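NAD(P)H dehydrogenase (quinone) (Mycobacterium tuberculosis, PDB 1XDI) catalyses the reduction of quinones to quinols with NADH or NADPH, using one bound FAD per subunit. Local coordinates at residues E203-V217 / E230-A244. Numbering follows the deposited sequence.
Sequences ELGVPVTVVASQDHV and EESFAERGVRLFKNA
Strands 208-211 and 239-241 belong to a beta-alpha-beta unit, their axes 4.4 Å apart and 18° from parallel. In the ladder Val210 N donates to Arg239 O (2.7 Å) and Val210 O accepts Phe241 N. Beyond the strands the register slips by one residue: Ala244 N, not Asn243 N, bonds to Ala212 O, and Asn243 N to Gln214 O. Val210, Val238 and Leu240 lie on the helix side: Val210 CG2 meets Val238 CG1 at 3.8 Å, and Val217 sets CG1 obliquely against Phe233 CE2, also at 3.8 Å, which joins helix 223-235 to the loop after strand 208-211. In this parallel sheet, consistent with the family's Rossmann-type NAD(P)H domain, 239-241 is an outermost strand within the chain and 208-211 also pairs with 185-188. On the opposite face Val211 CG2 reaches the ring edge of Phe241 at CD2, 3.9 Å away, and Thr209 CG2 approaches CE2 obliquely; Thr209 OG1 is hydrogen-bonded to His184. At the helix end Arg236 NH1 forms a salt bridge to Glu203 OE2 (3.1 Å, N-H...O 162°), on the anti side but 35° out of the carboxylate plane. Asp199 forms a second salt bridge to NH1, and Thr62 OG1 is hydrogen-bonded to Glu203 OE1.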
ATOM      1  N   GLU A 203      25.019  37.731  -6.154  1.00  6.35           N
ATOM      2  CA  GLU A 203      24.772  37.494  -7.563  1.00  8.08           C
ATOM      3  C   GLU A 203      24.500  38.793  -8.299  1.00  8.87           C
ATOM      4  O   GLU A 203      24.785  38.895  -9.491  1.00 10.31           O
ATOM      5  CB  GLU A 203      23.612  36.516  -7.723  1.00  9.31           C
ATOM      6  CG  GLU A 203      23.997  35.090  -7.449  1.00 11.37           C
ATOM      7  CD  GLU A 203      25.080  34.639  -8.411  1.00 13.26           C
ATOM      8  OE1 GLU A 203      24.829  34.704  -9.633  1.00 14.49           O
ATOM      9  OE2 GLU A 203      26.178  34.237  -7.952  1.00 12.28           O
ATOM     10  N   LEU A 204      23.948  39.784  -7.606  1.00  8.35           N
ATOM     11  CA  LEU A 204      23.743  41.067  -8.246  1.00 10.21           C
ATOM     12  C   LEU A 204      25.079  41.795  -8.258  1.00 11.22           C
ATOM     13  O   LEU A 204      25.137  42.979  -8.612  1.00 13.38           O
ATOM     14  CB  LEU A 204      22.684  41.938  -7.508  1.00  9.36           C
ATOM     15  CG  LEU A 204      21.228  41.561  -7.822  1.00  8.17           C
ATOM     16  CD1 LEU A 204      20.295  42.523  -7.167  1.00  7.53           C
ATOM     17  CD2 LEU A 204      21.006  41.518  -9.336  1.00  5.47           C
ATOM     18  N   GLY A 205      26.151  41.116  -7.862  1.00 10.76           N
ATOM     19  CA  GLY A 205      27.445  41.769  -7.830  1.00 11.04           C
ATOM     20  C   GLY A 205      27.767  42.552  -6.552  1.00 12.90           C
ATOM     21  O   GLY A 205      28.790  43.235  -6.475  1.00 13.57           O
ATOM     22  N   VAL A 206      26.931  42.458  -5.521  1.00 13.51           N
ATOM     23  CA  VAL A 206      27.195  43.179  -4.271  1.00 14.12           C
ATOM     24  C   VAL A 206      28.143  42.495  -3.257  1.00 14.08           C
ATOM     25  O   VAL A 206      28.096  41.288  -3.052  1.00 15.51           O
ATOM     26  CB  VAL A 206      25.881  43.478  -3.512  1.00 14.49           C
ATOM     27  CG1 VAL A 206      26.208  44.209  -2.198  1.00 16.15           C
ATOM     28  CG2 VAL A 206      24.938  44.301  -4.389  1.00 14.98           C
ATOM     29  N   PRO A 207      29.034  43.263  -2.628  1.00 13.78           N
ATOM     30  CA  PRO A 207      29.972  42.734  -1.635  1.00 12.96           C
ATOM     31  C   PRO A 207      29.195  42.479  -0.356  1.00 12.75           C
ATOM     32  O   PRO A 207      28.366  43.300   0.038  1.00 13.75           O
ATOM     33  CB  PRO A 207      30.980  43.860  -1.496  1.00 13.69           C
ATOM     34  CG  PRO A 207      31.050  44.366  -2.913  1.00 14.60           C
ATOM     35  CD  PRO A 207      29.581  44.466  -3.263  1.00 14.80           C
ATOM     36  N   VAL A 208      29.472  41.363   0.310  1.00 10.88           N
ATOM     37  CA  VAL A 208      28.719  41.001   1.512  1.00  8.11           C
ATOM     38  C   VAL A 208      29.625  40.558   2.653  1.00  8.23           C
ATOM     39  O   VAL A 208      30.604  39.843   2.464  1.00  8.52           O
ATOM     40  CB  VAL A 208      27.730  39.860   1.150  1.00  6.97           C
ATOM     41  CG1 VAL A 208      26.865  39.458   2.316  1.00  3.58           C
ATOM     42  CG2 VAL A 208      26.901  40.320   0.003  1.00  5.62           C
ATOM     43  N   THR A 209      29.309  41.003   3.849  1.00  6.71           N
ATOM     44  CA  THR A 209      30.081  40.617   5.002  1.00  6.48           C
ATOM     45  C   THR A 209      29.071  40.071   6.001  1.00  7.39           C
ATOM     46  O   THR A 209      28.165  40.769   6.436  1.00  8.14           O
ATOM     47  CB  THR A 209      30.809  41.832   5.546  1.00  6.32           C
ATOM     48  OG1 THR A 209      31.685  42.323   4.529  1.00  3.26           O
ATOM     49  CG2 THR A 209      31.630  41.478   6.792  1.00  7.04           C
ATOM     50  N   VAL A 210      29.201  38.806   6.336  1.00  7.43           N
ATOM     51  CA  VAL A 210      28.247  38.201   7.249  1.00  7.93           C
ATOM     52  C   VAL A 210      28.803  38.159   8.680  1.00 10.60           C
ATOM     53  O   VAL A 210      30.013  37.900   8.894  1.00 10.41           O
ATOM     54  CB  VAL A 210      27.903  36.711   6.851  1.00  4.95           C
ATOM     55  CG1 VAL A 210      26.651  36.274   7.578  1.00  2.55           C
ATOM     56  CG2 VAL A 210      27.751  36.562   5.376  1.00  1.00           C
ATOM     57  N   VAL A 211      27.924  38.449   9.641  1.00 11.39           N
ATOM     58  CA  VAL A 211      28.275  38.339  11.032  1.00 12.76           C
ATOM     59  C   VAL A 211      27.391  37.205  11.466  1.00 14.76           C
ATOM     60  O   VAL A 211      26.267  37.405  11.895  1.00 15.60           O
ATOM     61  CB  VAL A 211      27.969  39.608  11.857  1.00 13.32           C
ATOM     62  CG1 VAL A 211      28.300  39.340  13.353  1.00 10.05           C
ATOM     63  CG2 VAL A 211      28.819  40.798  11.320  1.00 10.38           C
ATOM     64  N   ALA A 212      27.927  36.005  11.327  1.00 17.68           N
ATOM     65  CA  ALA A 212      27.239  34.759  11.668  1.00 21.53           C
ATOM     66  C   ALA A 212      27.396  34.286  13.124  1.00 23.45           C
ATOM     67  O   ALA A 212      28.497  34.341  13.668  1.00 24.60           O
ATOM     68  CB  ALA A 212      27.767  33.660  10.745  1.00 23.84           C
ATOM     69  N   SER A 213      26.319  33.781  13.735  1.00 24.96           N
ATOM     70  CA  SER A 213      26.400  33.266  15.105  1.00 25.64           C
ATOM     71  C   SER A 213      26.994  31.884  15.054  1.00 26.83           C
ATOM     72  O   SER A 213      27.650  31.442  15.984  1.00 28.19           O
ATOM     73  CB  SER A 213      25.041  33.149  15.756  1.00 24.53           C
ATOM     74  OG  SER A 213      24.050  33.778  14.978  1.00 25.81           O
ATOM     75  N   GLN A 214      26.791  31.194  13.954  1.00 28.75           N
ATOM     76  CA  GLN A 214      27.311  29.848  13.868  1.00 31.69           C
ATOM     77  C   GLN A 214      28.587  29.776  13.024  1.00 32.42           C
ATOM     78  O   GLN A 214      29.180  30.803  12.683  1.00 33.69           O
ATOM     79  CB  GLN A 214      26.208  28.927  13.311  1.00 32.56           C
ATOM     80  CG  GLN A 214      25.402  28.159  14.386  1.00 35.62           C
ATOM     81  CD  GLN A 214      24.907  29.038  15.544  1.00 37.05           C
ATOM     82  OE1 GLN A 214      24.282  30.077  15.323  1.00 39.33           O
ATOM     83  NE2 GLN A 214      25.174  28.616  16.780  1.00 37.37           N
ATOM     84  N   ASP A 215      28.985  28.549  12.716  1.00 31.31           N
ATOM     85  CA  ASP A 215      30.128  28.207  11.892  1.00 29.31           C
ATOM     86  C   ASP A 215      30.041  28.620  10.430  1.00 26.84           C
ATOM     87  O   ASP A 215      31.043  28.848   9.770  1.00 24.78           O
ATOM     88  CB  ASP A 215      30.244  26.706  11.890  1.00 33.11           C
ATOM     89  CG  ASP A 215      31.438  26.256  12.570  1.00 35.37           C
ATOM     90  OD1 ASP A 215      32.094  27.134  13.147  1.00 39.46           O
ATOM     91  OD2 ASP A 215      31.731  25.054  12.535  1.00 37.35           O
ATOM     92  N   HIS A 216      28.823  28.633   9.911  1.00 25.52           N
ATOM     93  CA  HIS A 216      28.576  28.932   8.501  1.00 23.45           C
ATOM     94  C   HIS A 216      27.568  30.035   8.292  1.00 21.43           C
ATOM     95  O   HIS A 216      26.760  30.343   9.168  1.00 20.41           O
ATOM     96  CB  HIS A 216      27.995  27.696   7.787  1.00 22.57           C
ATOM     97  CG  HIS A 216      28.833  26.451   7.882  1.00 21.70           C
ATOM     98  ND1 HIS A 216      29.245  25.898   9.083  1.00 20.92           N
ATOM     99  CD2 HIS A 216      29.267  25.609   6.909  1.00 20.14           C
ATOM    100  CE1 HIS A 216      29.893  24.770   8.840  1.00 21.19           C
ATOM    101  NE2 HIS A 216      29.919  24.573   7.530  1.00 20.39           N
ATOM    102  N   VAL A 217      27.602  30.596   7.095  1.00 20.33           N
ATOM    103  CA  VAL A 217      26.634  31.615   6.719  1.00 19.01           C
ATOM    104  C   VAL A 217      25.303  30.901   6.779  1.00 19.58           C
ATOM    105  O   VAL A 217      24.340  31.409   7.335  1.00 20.20           O
ATOM    106  CB  VAL A 217      26.788  32.044   5.276  1.00 18.87           C
ATOM    107  CG1 VAL A 217      25.587  32.911   4.883  1.00 19.26           C
ATOM    108  CG2 VAL A 217      28.096  32.778   5.074  1.00 16.38           C
ATOM    109  N   GLU A 230      28.940  26.374   1.324  1.00 14.42           N
ATOM    110  CA  GLU A 230      30.121  27.014   1.927  1.00 15.72           C
ATOM    111  C   GLU A 230      31.171  27.270   0.821  1.00 15.53           C
ATOM    112  O   GLU A 230      31.618  28.420   0.643  1.00 14.96           O
ATOM    113  CB  GLU A 230      30.735  26.110   3.008  1.00 17.91           C
ATOM    114  CG  GLU A 230      31.868  26.700   3.877  1.00 19.61           C
ATOM    115  CD  GLU A 230      32.235  25.749   5.038  1.00 21.80           C
ATOM    116  OE1 GLU A 230      32.462  24.554   4.725  1.00 22.52           O
ATOM    117  OE2 GLU A 230      32.295  26.183   6.229  1.00 20.93           O
ATOM    118  N   GLU A 231      31.558  26.223   0.081  1.00 13.85           N
ATOM    119  CA  GLU A 231      32.517  26.416  -1.006  1.00 14.51           C
ATOM    120  C   GLU A 231      32.045  27.494  -1.977  1.00 14.36           C
ATOM    121  O   GLU A 231      32.850  28.283  -2.474  1.00 13.99           O
ATOM    122  CB  GLU A 231      32.704  25.144  -1.815  1.00 15.68           C
ATOM    123  CG  GLU A 231      33.521  24.075  -1.135  1.00 17.84           C
ATOM    124  CD  GLU A 231      34.956  24.479  -0.881  1.00 18.90           C
ATOM    125  OE1 GLU A 231      35.539  25.239  -1.712  1.00 20.97           O
ATOM    126  OE2 GLU A 231      35.492  24.003   0.142  1.00 17.44           O
ATOM    127  N   SER A 232      30.738  27.517  -2.253  1.00 14.22           N
ATOM    128  CA  SER A 232      30.167  28.480  -3.180  1.00 13.01           C
ATOM    129  C   SER A 232      30.281  29.918  -2.687  1.00 12.42           C
ATOM    130  O   SER A 232      30.830  30.750  -3.395  1.00 10.40           O
ATOM    131  CB  SER A 232      28.709  28.133  -3.484  1.00 14.04           C
ATOM    132  OG  SER A 232      28.139  29.028  -4.452  1.00 15.33           O
ATOM    133  N   PHE A 233      29.784  30.231  -1.493  1.00 11.34           N
ATOM    134  CA  PHE A 233      29.909  31.610  -1.010  1.00 10.65           C
ATOM    135  C   PHE A 233      31.380  32.041  -0.985  1.00 11.47           C
ATOM    136  O   PHE A 233      31.701  33.173  -1.349  1.00 10.58           O
ATOM    137  CB  PHE A 233      29.378  31.794   0.420  1.00  9.32           C
ATOM    138  CG  PHE A 233      27.919  31.646   0.551  1.00  7.88           C
ATOM    139  CD1 PHE A 233      27.067  32.238  -0.339  1.00  9.30           C
ATOM    140  CD2 PHE A 233      27.387  30.940   1.582  1.00  7.21           C
ATOM    141  CE1 PHE A 233      25.682  32.116  -0.192  1.00 10.20           C
ATOM    142  CE2 PHE A 233      26.018  30.823   1.716  1.00  9.30           C
ATOM    143  CZ  PHE A 233      25.168  31.411   0.838  1.00  7.18           C
ATOM    144  N   ALA A 234      32.266  31.134  -0.554  1.00 12.01           N
ATOM    145  CA  ALA A 234      33.673  31.448  -0.449  1.00 11.75           C
ATOM    146  C   ALA A 234      34.283  31.790  -1.792  1.00 13.40           C
ATOM    147  O   ALA A 234      35.021  32.772  -1.874  1.00 12.37           O
ATOM    148  CB  ALA A 234      34.423  30.310   0.220  1.00 11.59           C
ATOM    149  N   GLU A 235      33.988  31.016  -2.842  1.00 14.53           N
ATOM    150  CA  GLU A 235      34.546  31.339  -4.144  1.00 18.21           C
ATOM    151  C   GLU A 235      33.996  32.693  -4.600  1.00 17.96           C
ATOM    152  O   GLU A 235      34.756  33.576  -4.917  1.00 19.33           O
ATOM    153  CB  GLU A 235      34.219  30.272  -5.189  1.00 23.13           C
ATOM    154  CG  GLU A 235      35.065  28.971  -5.109  1.00 32.54           C
ATOM    155  CD  GLU A 235      34.227  27.688  -5.410  1.00 38.61           C
ATOM    156  OE1 GLU A 235      33.625  27.588  -6.533  1.00 41.54           O
ATOM    157  OE2 GLU A 235      34.168  26.777  -4.519  1.00 42.12           O
ATOM    158  N   ARG A 236      32.683  32.879  -4.629  1.00 17.72           N
ATOM    159  CA  ARG A 236      32.093  34.159  -5.046  1.00 15.44           C
ATOM    160  C   ARG A 236      32.510  35.280  -4.065  1.00 15.74           C
ATOM    161  O   ARG A 236      31.977  36.404  -4.119  1.00 16.53           O
ATOM    162  CB  ARG A 236      30.542  34.084  -5.124  1.00 14.78           C
ATOM    163  CG  ARG A 236      29.923  33.003  -6.021  1.00 12.06           C
ATOM    164  CD  ARG A 236      28.396  32.958  -5.943  1.00 12.62           C
ATOM    165  NE  ARG A 236      27.854  32.048  -4.925  1.00 13.26           N
ATOM    166  CZ  ARG A 236      26.547  31.901  -4.673  1.00 14.40           C
ATOM    167  NH1 ARG A 236      25.657  32.602  -5.361  1.00 15.17           N
ATOM    168  NH2 ARG A 236      26.118  31.060  -3.746  1.00 11.77           N
ATOM    169  N   GLY A 237      33.437  34.986  -3.159  1.00 14.48           N
ATOM    170  CA  GLY A 237      33.944  36.020  -2.255  1.00 14.60           C
ATOM    171  C   GLY A 237      33.173  36.608  -1.074  1.00 13.75           C
ATOM    172  O   GLY A 237      33.488  37.702  -0.618  1.00 13.30           O
ATOM    173  N   VAL A 238      32.167  35.909  -0.576  1.00 13.80           N
ATOM    174  CA  VAL A 238      31.425  36.365   0.585  1.00 13.57           C
ATOM    175  C   VAL A 238      32.390  36.326   1.782  1.00 15.97           C
ATOM    176  O   VAL A 238      33.171  35.374   1.960  1.00 17.04           O
ATOM    177  CB  VAL A 238      30.216  35.457   0.843  1.00 12.08           C
ATOM    178  CG1 VAL A 238      29.544  35.860   2.145  1.00  9.38           C
ATOM    179  CG2 VAL A 238      29.251  35.507  -0.395  1.00  9.68           C
ATOM    180  N   ARG A 239      32.347  37.391   2.576  1.00 17.20           N
ATOM    181  CA  ARG A 239      33.197  37.601   3.745  1.00 17.67           C
ATOM    182  C   ARG A 239      32.401  37.204   4.989  1.00 17.58           C
ATOM    183  O   ARG A 239      31.252  37.613   5.110  1.00 18.69           O
ATOM    184  CB  ARG A 239      33.510  39.117   3.851  1.00 18.34           C
ATOM    185  CG  ARG A 239      34.936  39.640   3.604  1.00 19.66           C
ATOM    186  CD  ARG A 239      34.945  41.174   3.502  1.00 19.56           C
ATOM    187  NE  ARG A 239      35.145  41.714   2.139  1.00 19.00           N
ATOM    188  CZ  ARG A 239      34.383  42.665   1.589  1.00 18.92           C
ATOM    189  NH1 ARG A 239      33.367  43.166   2.259  1.00 19.45           N
ATOM    190  NH2 ARG A 239      34.658  43.169   0.395  1.00 19.53           N
ATOM    191  N   LEU A 240      32.972  36.440   5.921  1.00 16.69           N
ATOM    192  CA  LEU A 240      32.198  36.172   7.143  1.00 15.97           C
ATOM    193  C   LEU A 240      33.023  36.182   8.428  1.00 15.84           C
ATOM    194  O   LEU A 240      34.172  35.781   8.423  1.00 15.81           O
ATOM    195  CB  LEU A 240      31.432  34.830   7.082  1.00 14.62           C
ATOM    196  CG  LEU A 240      32.264  33.573   7.337  1.00 12.71           C
ATOM    197  CD1 LEU A 240      31.494  32.340   7.518  1.00 10.12           C
ATOM    198  CD2 LEU A 240      33.183  33.422   6.156  1.00 17.29           C
ATOM    199  N   PHE A 241      32.428  36.682   9.514  1.00 15.87           N
ATOM    200  CA  PHE A 241      33.049  36.636  10.841  1.00 15.21           C
ATOM    201  C   PHE A 241      32.243  35.491  11.479  1.00 15.13           C
ATOM    202  O   PHE A 241      31.043  35.668  11.759  1.00 14.59           O
ATOM    203  CB  PHE A 241      32.779  37.898  11.700  1.00 14.61           C
ATOM    204  CG  PHE A 241      33.432  39.162  11.205  1.00 15.15           C
ATOM    205  CD1 PHE A 241      34.806  39.324  11.249  1.00 14.03           C
ATOM    206  CD2 PHE A 241      32.642  40.220  10.727  1.00 15.39           C
ATOM    207  CE1 PHE A 241      35.378  40.511  10.833  1.00 15.56           C
ATOM    208  CE2 PHE A 241      33.202  41.409  10.307  1.00 14.13           C
ATOM    209  CZ  PHE A 241      34.570  41.563  10.361  1.00 15.33           C
ATOM    210  N   LYS A 242      32.868  34.332  11.707  1.00 14.33           N
ATOM    211  CA  LYS A 242      32.155  33.205  12.344  1.00 13.22           C
ATOM    212  C   LYS A 242      31.986  33.487  13.813  1.00 12.62           C
ATOM    213  O   LYS A 242      32.777  34.215  14.377  1.00 13.71           O
ATOM    214  CB  LYS A 242      32.936  31.879  12.261  1.00 12.10           C
ATOM    215  CG  LYS A 242      33.124  31.278  10.869  1.00 11.18           C
ATOM    216  CD  LYS A 242      34.532  30.727  10.750  1.00 10.58           C
ATOM    217  CE  LYS A 242      34.697  29.848   9.552  1.00 10.65           C
ATOM    218  NZ  LYS A 242      34.604  28.450  10.057  1.00 13.65           N
ATOM    219  N   ASN A 243      30.969  32.884  14.416  1.00 12.56           N
ATOM    220  CA  ASN A 243      30.681  32.972  15.845  1.00 11.56           C
ATOM    221  C   ASN A 243      30.695  34.334  16.473  1.00 11.56           C
ATOM    222  O   ASN A 243      31.332  34.555  17.494  1.00 10.89           O
ATOM    223  CB  ASN A 243      31.636  32.070  16.615  1.00 13.69           C
ATOM    224  CG  ASN A 243      31.628  30.649  16.101  1.00 15.29           C
ATOM    225  OD1 ASN A 243      30.563  30.065  15.843  1.00 17.29           O
ATOM    226  ND2 ASN A 243      32.815  30.076  15.949  1.00 16.36           N
ATOM    227  N   ALA A 244      29.983  35.263  15.872  1.00 12.00           N
ATOM    228  CA  ALA A 244      29.943  36.581  16.431  1.00 13.45           C
ATOM    229  C   ALA A 244      28.511  37.044  16.407  1.00 15.52           C
ATOM    230  O   ALA A 244      27.721  36.616  15.558  1.00 15.86           O
ATOM    231  CB  ALA A 244      30.836  37.505  15.636  1.00 13.09           C
TER
HETATM  232  O   HOH W   1      31.499  28.594   6.798  1.00 13.42           O